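Local coordinates for protein LEC-6 (Caenorhabditis elegans, PDB 3VV1) that binds carbohydrate as a galectin, with a preference for fucose-containing saccharides such as the galactose-fucose unit held in its glycan pocket, at residues 59-63 with 74-80; 85-89 with 133-137; 49-55 with 151-157. Residues are numbered along the deposited sequence.

Contact 1: residues 59-63 with 74-80. With GAL (beta-D-galactopyranose), chain C; FUC (alpha-L-fucopyranose), chain B.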
loop_
_atom_site.group_PDB
_atom_site.type_symbol
_atom_site.label_atom_id
_atom_site.label_comp_id
_atom_site.label_asym_id
_atom_site.label_seq_id
_atom_site.Cartn_x
_atom_site.Cartn_y
_atom_site.Cartn_z
ATOM N N SER A 59 18.929 22.008 -9.942
ATOM C CA SER A 59 18.744 23.100 -8.999
ATOM C C SER A 59 17.346 23.141 -8.356
ATOM O O SER A 59 17.099 24.011 -7.496
ATOM C CB SER A 59 18.983 24.421 -9.697
ATOM O OG SER A 59 18.134 24.588 -10.822
ATOM N N ARG A 60 16.451 22.254 -8.803
ATOM C CA ARG A 60 15.100 22.155 -8.223
ATOM C C ARG A 60 14.673 20.739 -8.031
ATOM O O ARG A 60 15.133 19.884 -8.726
ATOM C CB ARG A 60 14.056 22.829 -9.154
ATOM C CG ARG A 60 14.410 24.292 -9.438
ATOM C CD ARG A 60 13.310 24.956 -10.272
ATOM N NE ARG A 60 13.674 26.358 -10.482
ATOM C CZ ARG A 60 12.962 27.208 -11.237
ATOM N NH1 ARG A 60 11.824 26.798 -11.842
ATOM N NH2 ARG A 60 13.390 28.448 -11.422
ATOM N N PHE A 61 13.666 20.544 -7.162
ATOM C CA PHE A 61 12.962 19.284 -7.149
ATOM C C PHE A 61 11.537 19.612 -6.777
ATOM O O PHE A 61 11.229 20.679 -6.196
ATOM C CB PHE A 61 13.580 18.227 -6.170
ATOM C CG PHE A 61 13.408 18.536 -4.686
ATOM C CD1 PHE A 61 12.274 18.141 -3.994
ATOM C CD2 PHE A 61 14.454 19.161 -3.982
ATOM C CE1 PHE A 61 12.166 18.370 -2.617
ATOM C CE2 PHE A 61 14.337 19.437 -2.599
ATOM C CZ PHE A 61 13.185 19.023 -1.922
ATOM N N HIS A 62 10.638 18.698 -7.086
ATOM C CA HIS A 62 9.244 18.945 -6.656
ATOM C C HIS A 62 8.537 17.676 -6.289
ATOM O O HIS A 62 8.935 16.578 -6.699
ATOM C CB HIS A 62 8.443 19.751 -7.720
ATOM C CG HIS A 62 8.297 19.051 -9.014
ATOM N ND1 HIS A 62 9.158 19.234 -10.056
ATOM C CD2 HIS A 62 7.377 18.100 -9.433
ATOM C CE1 HIS A 62 8.755 18.496 -11.090
ATOM N NE2 HIS A 62 7.682 17.788 -10.712
ATOM N N ILE A 63 7.456 17.857 -5.492
ATOM C CA ILE A 63 6.489 16.791 -5.215
ATOM C C ILE A 63 5.170 17.288 -5.770
ATOM O O ILE A 63 4.764 18.400 -5.452
ATOM C CB ILE A 63 6.365 16.563 -3.700
ATOM C CG1 ILE A 63 7.610 15.906 -3.073
ATOM C CG2 ILE A 63 5.191 15.640 -3.449
ATOM C CD1 ILE A 63 8.708 16.798 -2.675
ATOM N N HIS A 74 1.658 21.410 -6.054
ATOM C CA HIS A 74 2.998 21.274 -6.605
ATOM C C HIS A 74 3.848 21.986 -5.585
ATOM O O HIS A 74 3.718 23.199 -5.394
ATOM C CB HIS A 74 3.005 22.002 -7.975
ATOM C CG HIS A 74 4.390 22.252 -8.561
ATOM N ND1 HIS A 74 5.082 21.278 -9.210
ATOM C CD2 HIS A 74 5.152 23.410 -8.673
ATOM C CE1 HIS A 74 6.228 21.781 -9.732
ATOM N NE2 HIS A 74 6.289 23.096 -9.380
ATOM N N PHE A 75 4.720 21.243 -4.910
ATOM C CA PHE A 75 5.622 21.783 -3.869
ATOM C C PHE A 75 7.023 21.792 -4.496
ATOM O O PHE A 75 7.569 20.720 -4.806
ATOM C CB PHE A 75 5.548 20.834 -2.650
ATOM C CG PHE A 75 6.574 21.145 -1.585
ATOM C CD1 PHE A 75 6.254 22.023 -0.535
ATOM C CD2 PHE A 75 7.871 20.558 -1.607
ATOM C CE1 PHE A 75 7.164 22.317 0.469
ATOM C CE2 PHE A 75 8.783 20.882 -0.585
ATOM C CZ PHE A 75 8.436 21.721 0.448
ATOM N N ASN A 76 7.572 22.969 -4.759
ATOM C CA ASN A 76 8.812 23.038 -5.586
ATOM C C ASN A 76 9.918 23.736 -4.789
ATOM O O ASN A 76 9.839 24.924 -4.501
ATOM C CB ASN A 76 8.450 23.845 -6.818
ATOM C CG ASN A 76 9.514 23.820 -7.951
ATOM O OD1 ASN A 76 9.471 24.689 -8.822
ATOM N ND2 ASN A 76 10.405 22.812 -7.999
ATOM N N ALA A 77 10.920 22.977 -4.409
ATOM C CA ALA A 77 12.104 23.540 -3.787
ATOM C C ALA A 77 13.014 24.065 -4.900
ATOM O O ALA A 77 13.358 23.325 -5.803
ATOM C CB ALA A 77 12.829 22.412 -3.006
ATOM N N ARG A 78 13.446 25.322 -4.793
ATOM C CA ARG A 78 14.262 25.968 -5.836
ATOM C C ARG A 78 15.563 26.497 -5.209
ATOM O O ARG A 78 15.575 27.541 -4.527
ATOM C CB ARG A 78 13.452 27.128 -6.470
ATOM C CG ARG A 78 12.132 26.654 -7.081
ATOM C CD ARG A 78 11.477 27.831 -7.784
ATOM N NE ARG A 78 10.281 27.389 -8.503
ATOM C CZ ARG A 78 9.550 28.191 -9.275
ATOM N NH1 ARG A 78 9.889 29.490 -9.408
ATOM N NH2 ARG A 78 8.492 27.714 -9.924
ATOM N N PHE A 79 16.661 25.797 -5.440
ATOM C CA PHE A 79 17.967 26.269 -4.961
ATOM C C PHE A 79 18.495 27.407 -5.835
ATOM O O PHE A 79 19.324 28.189 -5.391
ATOM C CB PHE A 79 18.921 25.067 -4.892
ATOM C CG PHE A 79 18.469 24.046 -3.889
ATOM C CD1 PHE A 79 18.705 24.239 -2.518
ATOM C CD2 PHE A 79 17.710 22.902 -4.296
ATOM C CE1 PHE A 79 18.213 23.301 -1.603
ATOM C CE2 PHE A 79 17.227 21.964 -3.369
ATOM C CZ PHE A 79 17.479 22.174 -2.003
ATOM N N ASP A 80 18.005 27.516 -7.078
ATOM C CA ASP A 80 18.453 28.587 -7.953
ATOM C C ASP A 80 17.814 29.916 -7.502
ATOM O O ASP A 80 18.464 30.956 -7.533
ATOM C CB ASP A 80 18.122 28.283 -9.443
ATOM C CG ASP A 80 16.600 28.121 -9.704
ATOM O OD1 ASP A 80 15.886 27.558 -8.822
ATOM O OD2 ASP A 80 16.152 28.542 -10.780
HETATM C C1 GAL C . 6.994 27.740 -13.211
HETATM C C2 GAL C . 7.850 26.447 -13.375
HETATM C C3 GAL C . 7.001 25.245 -13.196
HETATM C C4 GAL C . 6.245 25.348 -11.862
HETATM C C5 GAL C . 5.490 26.686 -11.823
HETATM C C6 GAL C . 4.692 26.844 -10.507
HETATM O O2 GAL C . 8.405 26.449 -14.671
HETATM O O3 GAL C . 7.843 24.061 -13.133
HETATM O O4 GAL C . 7.179 25.259 -10.761
HETATM O O5 GAL C . 6.377 27.743 -11.921
HETATM O O6 GAL C . 4.011 28.113 -10.528
HETATM C C1 FUC B . 10.048 31.219 -13.652
HETATM C C2 FUC B . 9.497 31.151 -12.158
HETATM C C3 FUC B . 7.934 31.125 -12.131
HETATM C C4 FUC B . 7.296 30.253 -13.249
HETATM C C5 FUC B . 7.558 30.890 -14.627
HETATM C C6 FUC B . 6.937 29.958 -15.649
HETATM O O1 FUC B . 10.934 32.315 -13.821
HETATM O O2 FUC B . 10.126 32.132 -11.142
HETATM O O3 FUC B . 7.638 30.566 -10.903
HETATM O O4 FUC B . 7.876 28.850 -13.218
HETATM O O5 FUC B . 9.026 30.963 -14.801
HETATM O O HOH W 1 16.039 25.850 -12.876
HETATM O O HOH W 2 10.071 24.419 -11.474
HETATM O O HOH W 3 11.442 20.728 -9.988
#
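Residues 59-63 and 74-80 are facing parts of the antiparallel hairpin 60-66/71-78, which carries the sugar on one face; the strand segments approach to 4.7 Å at 162°. Paired backbone hydrogen bonds fix the register: Phe61 N to Ala77 O (3.1 Å), Ala77 N to Phe61 O (2.9 Å), Ile63 N to Phe75 O and Phe75 N to Ile63 O (both 2.9 Å). In this galectin beta sandwich, alternation gives the hairpin two faces. Phe61, Ile63, Phe75 and Ala77 point inward: Phe61 meets Leu52 and Pro54, and Ile63 meets Leu50, of the other sheet. Ala77 CB lies 3.7 Å from the Phe61 ring centroid, a CH-pi contact. Arg60, His62, Asn76 and Arg78 line the opposite face. Arg78 NH2 and His74 NE2 hydrogen-bond GAL O4 (2.9 and 2.7 Å); Arg78 NH1 reaches FUC O3 (2.9 Å). The Arg60 guanidinium stacks on that of Arg78 (centres 4.1 Å, planes 5°); Arg60 NH2 is salt-bridged to Asp80 OD2 (2.8 Å).

Contact 2: residues 85-89 with 133-137. With GAL (beta-D-galactopyranose), chain C.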
loop_
_atom_site.group_PDB
_atom_site.type_symbol
_atom_site.label_atom_id
_atom_site.label_comp_id
_atom_site.label_asym_id
_atom_site.label_seq_id
_atom_site.Cartn_x
_atom_site.Cartn_y
_atom_site.Cartn_z
ATOM N N VAL A 85 8.245 27.176 -3.828
ATOM C CA VAL A 85 7.055 27.718 -4.501
ATOM C C VAL A 85 5.987 26.646 -4.432
ATOM O O VAL A 85 6.258 25.514 -4.848
ATOM C CB VAL A 85 7.339 28.069 -5.963
ATOM C CG1 VAL A 85 6.029 28.453 -6.677
ATOM C CG2 VAL A 85 8.332 29.250 -5.976
ATOM N N ASN A 86 4.820 26.952 -3.879
ATOM C CA ASN A 86 3.690 26.050 -3.958
ATOM C C ASN A 86 2.678 26.585 -4.960
ATOM O O ASN A 86 2.429 27.787 -5.058
ATOM C CB ASN A 86 2.971 26.007 -2.610
ATOM C CG ASN A 86 3.746 25.235 -1.550
ATOM O OD1 ASN A 86 4.544 24.372 -1.874
ATOM N ND2 ASN A 86 3.455 25.501 -0.278
ATOM N N ASN A 87 2.137 25.685 -5.758
ATOM C CA ASN A 87 1.067 26.095 -6.663
ATOM C C ASN A 87 0.226 24.887 -7.002
ATOM O O ASN A 87 0.369 23.800 -6.407
ATOM C CB ASN A 87 1.670 26.692 -7.978
ATOM C CG ASN A 87 0.770 27.693 -8.678
ATOM O OD1 ASN A 87 -0.405 27.780 -8.359
ATOM N ND2 ASN A 87 1.306 28.415 -9.649
ATOM N N SER A 88 -0.690 25.082 -7.933
ATOM C CA SER A 88 -1.634 24.030 -8.321
ATOM C C SER A 88 -2.123 24.372 -9.717
ATOM O O SER A 88 -1.906 25.513 -10.203
ATOM C CB SER A 88 -2.875 24.099 -7.401
ATOM O OG SER A 88 -3.448 25.431 -7.351
ATOM N N THR A 89 -2.787 23.412 -10.355
ATOM C CA THR A 89 -3.421 23.701 -11.620
ATOM C C THR A 89 -4.930 23.479 -11.557
ATOM O O THR A 89 -5.438 22.694 -10.738
ATOM C CB THR A 89 -2.870 22.866 -12.800
ATOM O OG1 THR A 89 -3.224 21.482 -12.682
ATOM C CG2 THR A 89 -1.352 23.019 -12.936
ATOM N N PHE A 133 -0.890 25.038 2.864
ATOM C CA PHE A 133 -1.358 25.328 1.516
ATOM C C PHE A 133 -2.866 25.112 1.554
ATOM O O PHE A 133 -3.332 24.026 1.868
ATOM C CB PHE A 133 -0.715 24.353 0.510
ATOM C CG PHE A 133 -1.152 24.593 -0.902
ATOM C CD1 PHE A 133 -0.699 25.698 -1.578
ATOM C CD2 PHE A 133 -2.052 23.719 -1.525
ATOM C CE1 PHE A 133 -1.097 25.918 -2.906
ATOM C CE2 PHE A 133 -2.445 23.924 -2.838
ATOM C CZ PHE A 133 -1.980 25.043 -3.529
ATOM N N VAL A 134 -3.635 26.119 1.200
ATOM C CA VAL A 134 -5.096 25.976 1.161
ATOM C C VAL A 134 -5.453 25.455 -0.228
ATOM O O VAL A 134 -5.244 26.187 -1.243
ATOM C CB VAL A 134 -5.758 27.342 1.447
ATOM C CG1 VAL A 134 -7.270 27.251 1.217
ATOM C CG2 VAL A 134 -5.441 27.834 2.871
ATOM N N GLU A 135 -5.930 24.222 -0.317
ATOM C CA GLU A 135 -6.123 23.614 -1.644
ATOM C C GLU A 135 -7.232 24.359 -2.442
ATOM O O GLU A 135 -8.165 24.993 -1.880
ATOM C CB GLU A 135 -6.422 22.091 -1.548
ATOM C CG GLU A 135 -7.830 21.801 -1.009
ATOM C CD GLU A 135 -7.993 20.360 -0.570
ATOM O OE1 GLU A 135 -7.033 19.776 -0.042
ATOM O OE2 GLU A 135 -9.120 19.821 -0.714
ATOM N N ARG A 136 -7.069 24.328 -3.753
ATOM C CA ARG A 136 -7.964 25.026 -4.665
ATOM C C ARG A 136 -8.857 24.075 -5.461
ATOM O O ARG A 136 -9.773 24.520 -6.145
ATOM C CB ARG A 136 -7.072 25.876 -5.602
ATOM C CG ARG A 136 -6.358 27.028 -4.930
ATOM C CD ARG A 136 -4.883 26.863 -5.039
ATOM N NE ARG A 136 -4.172 27.960 -4.425
ATOM C CZ ARG A 136 -3.031 28.446 -4.942
ATOM N NH1 ARG A 136 -2.590 27.902 -6.072
ATOM N NH2 ARG A 136 -2.362 29.454 -4.341
ATOM N N THR A 137 -8.581 22.766 -5.337
ATOM C CA THR A 137 -9.300 21.643 -5.996
ATOM C C THR A 137 -9.307 20.523 -4.933
ATOM O O THR A 137 -8.347 20.440 -4.178
ATOM C CB THR A 137 -8.512 21.215 -7.262
ATOM O OG1 THR A 137 -8.526 22.338 -8.175
ATOM C CG2 THR A 137 -9.227 20.108 -7.926
HETATM C C1 GAL C . 6.994 27.740 -13.211
HETATM C C2 GAL C . 7.850 26.447 -13.375
HETATM C C3 GAL C . 7.001 25.245 -13.196
HETATM C C4 GAL C . 6.245 25.348 -11.862
HETATM C C5 GAL C . 5.490 26.686 -11.823
HETATM C C6 GAL C . 4.692 26.844 -10.507
HETATM O O2 GAL C . 8.405 26.449 -14.671
HETATM O O3 GAL C . 7.843 24.061 -13.133
HETATM O O4 GAL C . 7.179 25.259 -10.761
HETATM O O5 GAL C . 6.377 27.743 -11.921
HETATM O O6 GAL C . 4.011 28.113 -10.528
HETATM O O HOH W 4 -6.167 23.502 -8.143
#
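In the galectin beta sandwich, this buried contact joins the two sheets at one side of the fold: strand 83-90 of the sugar-binding sheet meets the end of strand 128-134, an outermost strand of the opposing sheet within this chain, and the loop after it. The backbones stay apart, with nearest CA atoms 7.5 Å for Asn86-Phe133 and 7.4 Å for Ser88-Arg136, so side chains and one water span the gap; the two segments bury 255 Å² between them, both sides summed.

The van der Waals part centres on Phe133. With chi1 at 180°, its ring extends towards residues 86-88: Phe133 CD1 lies 3.8 Å from Asn86 CB, and Phe133 CZ 3.9 Å from Asn87 O and 4.1 Å from Ser88 CB, the last at the ring edge. Leu73 of strand 71-78 also packs against Phe133.

The direct polar links all come from Arg136. Arg136 NH1 donates to Ser88 OG at 2.9 Å (N-H...O angle 159°) and to Asn87 OD1 at 3.2 Å (139°), both acceptors lying near the guanidinium plane. Ser88 OG also hydrogen-bonds Gln95 OE1. Arg136 NH2 hydrogen-bonds the carbonyl of Ser96, so the arginine also ties the 133-137 segment to Ser96.

Asn87 connects this interface to the glycan pocket. While Asn87 OD1 accepts from Arg136, Asn87 ND2 donates to GAL O6 at 2.9 Å with a nearly linear angle of 173°; ND2 also hydrogen-bonds the carbonyl of Gln95.

A water completes the set, donating to Thr89 O at 2.8 Å and accepting from Thr137 OG1 at 2.6 Å.

Contact 3: residues 49-55 with 151-157; sequences RLVLLPT and VHVHSAH
Strands 46-54 and 151-159 pair antiparallel with a classic beta bulge, in the galectin sandwich sheet opposite the sugar-binding one. Residues 49-54 are extended; their axis lies 4.5 Å from that of 151-153 (155°) and 4.8 Å from that of 155-157 (174°). The register is set by Arg49 N to His157 O 2.8 Å, Val51 N to Ser155 O 2.9 Å and Leu53 N to His152 O 2.9 Å. Leu50 and Leu52 (both mt) project inward with Ala156, Val153 (t) and Val151 (p): Leu50 CD2 to Ala156 CB is 3.5 Å, Leu52 CD2 to Val153 CG2 3.6 Å. The other face carries Arg49 (ttp), Val51 (t), Leu53 (tp), Ser155 (p), His152 and His157 (both chi1 t). Arg49 folds its guanidinium face over His157 CB; Ser155 OG is 3.3 Å from Val51 CG2. His154 (phi/psi -77/-44, chi1 t) turns the corner and points toward 49-54, His154 CD2 3.9 Å from Val51 CG1. At the bulge, Val51 O accepts from His154 N (2.8 Å) and Ser155 N (3.3 Å).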
loop_
_atom_site.group_PDB
_atom_site.type_symbol
_atom_site.label_atom_id
_atom_site.label_comp_id
_atom_site.label_asym_id
_atom_site.label_seq_id
_atom_site.Cartn_x
_atom_site.Cartn_y
_atom_site.Cartn_z
ATOM N N ARG A 49 4.790 10.948 4.339
ATOM C CA ARG A 49 6.067 11.209 4.974
ATOM C C ARG A 49 7.156 10.760 4.018
ATOM O O ARG A 49 7.175 9.562 3.603
ATOM C CB ARG A 49 6.200 10.469 6.297
ATOM C CG ARG A 49 7.578 10.710 6.924
ATOM C CD ARG A 49 7.648 10.384 8.440
ATOM N NE ARG A 49 7.006 9.106 8.690
ATOM C CZ ARG A 49 7.526 7.928 8.324
ATOM N NH1 ARG A 49 8.715 7.903 7.724
ATOM N NH2 ARG A 49 6.863 6.802 8.539
ATOM N N LEU A 50 8.086 11.679 3.706
ATOM C CA LEU A 50 9.206 11.383 2.814
ATOM C C LEU A 50 10.482 11.614 3.555
ATOM O O LEU A 50 10.577 12.617 4.289
ATOM C CB LEU A 50 9.143 12.367 1.647
ATOM C CG LEU A 50 7.896 12.254 0.782
ATOM C CD1 LEU A 50 7.918 13.426 -0.195
ATOM C CD2 LEU A 50 7.873 10.939 0.020
ATOM N N VAL A 51 11.462 10.725 3.391
ATOM C CA VAL A 51 12.812 11.087 3.908
ATOM C C VAL A 51 13.599 11.307 2.632
ATOM O O VAL A 51 13.639 10.400 1.764
ATOM C CB VAL A 51 13.412 9.950 4.742
ATOM C CG1 VAL A 51 14.882 10.305 5.119
ATOM C CG2 VAL A 51 12.569 9.780 6.021
ATOM N N LEU A 52 14.152 12.496 2.507
ATOM C CA LEU A 52 14.720 12.963 1.226
ATOM C C LEU A 52 16.087 13.577 1.402
ATOM O O LEU A 52 16.445 14.065 2.466
ATOM C CB LEU A 52 13.817 14.082 0.624
ATOM C CG LEU A 52 12.353 13.974 0.440
ATOM C CD1 LEU A 52 11.775 15.307 0.049
ATOM C CD2 LEU A 52 12.167 12.913 -0.673
ATOM N N LEU A 53 16.883 13.512 0.339
ATOM C CA LEU A 53 18.192 14.168 0.296
ATOM C C LEU A 53 18.229 14.986 -1.010
ATOM O O LEU A 53 18.336 14.399 -2.082
ATOM C CB LEU A 53 19.306 13.078 0.278
ATOM C CG LEU A 53 20.746 13.504 0.010
ATOM C CD1 LEU A 53 21.360 14.088 1.235
ATOM C CD2 LEU A 53 21.628 12.283 -0.341
ATOM N N PRO A 54 18.106 16.325 -0.939
ATOM C CA PRO A 54 18.203 17.110 -2.159
ATOM C C PRO A 54 19.614 16.928 -2.703
ATOM O O PRO A 54 20.573 16.842 -1.916
ATOM C CB PRO A 54 17.986 18.562 -1.665
ATOM C CG PRO A 54 17.269 18.424 -0.357
ATOM C CD PRO A 54 17.912 17.199 0.251
ATOM N N THR A 55 19.760 16.855 -4.031
ATOM C CA THR A 55 21.092 16.599 -4.649
ATOM C C THR A 55 21.496 17.808 -5.491
ATOM O O THR A 55 20.688 18.720 -5.708
ATOM C CB THR A 55 21.091 15.355 -5.567
ATOM O OG1 THR A 55 20.285 15.654 -6.718
ATOM C CG2 THR A 55 20.588 14.092 -4.829
ATOM N N VAL A 151 16.681 15.275 -6.351
ATOM C CA VAL A 151 16.337 14.764 -5.010
ATOM C C VAL A 151 16.466 13.257 -5.011
ATOM O O VAL A 151 16.106 12.608 -5.984
ATOM C CB VAL A 151 14.959 15.225 -4.547
ATOM C CG1 VAL A 151 13.836 14.620 -5.422
ATOM C CG2 VAL A 151 14.810 14.923 -3.024
ATOM N N HIS A 152 17.008 12.725 -3.904
ATOM C CA HIS A 152 17.028 11.297 -3.680
ATOM C C HIS A 152 15.969 10.991 -2.649
ATOM O O HIS A 152 15.934 11.631 -1.585
ATOM C CB HIS A 152 18.407 10.959 -3.127
ATOM C CG HIS A 152 18.439 9.577 -2.524
ATOM N ND1 HIS A 152 18.304 8.466 -3.292
ATOM C CD2 HIS A 152 18.382 9.155 -1.194
ATOM C CE1 HIS A 152 18.243 7.382 -2.471
ATOM N NE2 HIS A 152 18.346 7.814 -1.206
ATOM N N VAL A 153 15.113 10.007 -2.943
ATOM C CA VAL A 153 14.078 9.624 -1.963
ATOM C C VAL A 153 14.586 8.372 -1.231
ATOM O O VAL A 153 14.673 7.266 -1.804
ATOM C CB VAL A 153 12.711 9.342 -2.671
ATOM C CG1 VAL A 153 11.680 8.937 -1.634
ATOM C CG2 VAL A 153 12.227 10.617 -3.380
ATOM N N HIS A 154 14.851 8.525 0.070
ATOM C CA HIS A 154 15.197 7.370 0.879
ATOM C C HIS A 154 13.939 6.556 1.228
ATOM O O HIS A 154 13.987 5.307 1.198
ATOM C CB HIS A 154 15.873 7.825 2.187
ATOM C CG HIS A 154 15.966 6.714 3.179
ATOM N ND1 HIS A 154 16.799 5.644 3.027
ATOM C CD2 HIS A 154 15.250 6.485 4.338
ATOM C CE1 HIS A 154 16.613 4.771 4.060
ATOM N NE2 HIS A 154 15.665 5.271 4.851
ATOM N N SER A 155 12.844 7.224 1.618
ATOM C CA SER A 155 11.610 6.442 1.987
ATOM C C SER A 155 10.397 7.262 1.737
ATOM O O SER A 155 10.459 8.506 1.744
ATOM C CB SER A 155 11.661 5.971 3.466
ATOM O OG SER A 155 11.707 7.066 4.381
ATOM N N ALA A 156 9.283 6.581 1.453
ATOM C CA ALA A 156 8.000 7.255 1.249
ATOM C C ALA A 156 6.892 6.424 1.917
ATOM O O ALA A 156 6.871 5.182 1.704
ATOM C CB ALA A 156 7.738 7.414 -0.243
ATOM N N HIS A 157 6.013 7.101 2.700
ATOM C CA HIS A 157 5.003 6.422 3.493
ATOM C C HIS A 157 3.742 7.182 3.437
ATOM O O HIS A 157 3.778 8.410 3.548
ATOM C CB HIS A 157 5.475 6.343 4.946
ATOM C CG HIS A 157 4.403 5.907 5.932
ATOM N ND1 HIS A 157 3.937 6.567 7.034
ATOM C CD2 HIS A 157 3.693 4.720 5.871
ATOM C CE1 HIS A 157 3.011 5.795 7.630
ATOM N NE2 HIS A 157 2.829 4.673 6.910
HETATM O O HOH W 5 9.054 7.562 4.898
#

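In the fold
Contact 3 joins strands 46-54 and 151-159, far apart in sequence, and between them the chain forms first contact 1 and then contact 2. Contacts 1 and 2, centres 15 Å apart, share the sugar-binding sheet through adjacent strands 71-78 and 83-90; His74 N lies 2.7 Å from Asn87 O, and both contacts touch the galactose. Contact 3, in the opposing sheet, has its centre 13 Å from that of contact 1, and the two meet in the sandwich core, with Phe61 CG 3.7 Å from Val151 CB. Contact 2, through strand 128-134, reaches the sheet of contact 3 as well, though their centres lie 21 Å apart. Thus one core backs the glycan site, and contact 2 bridges the sheets again.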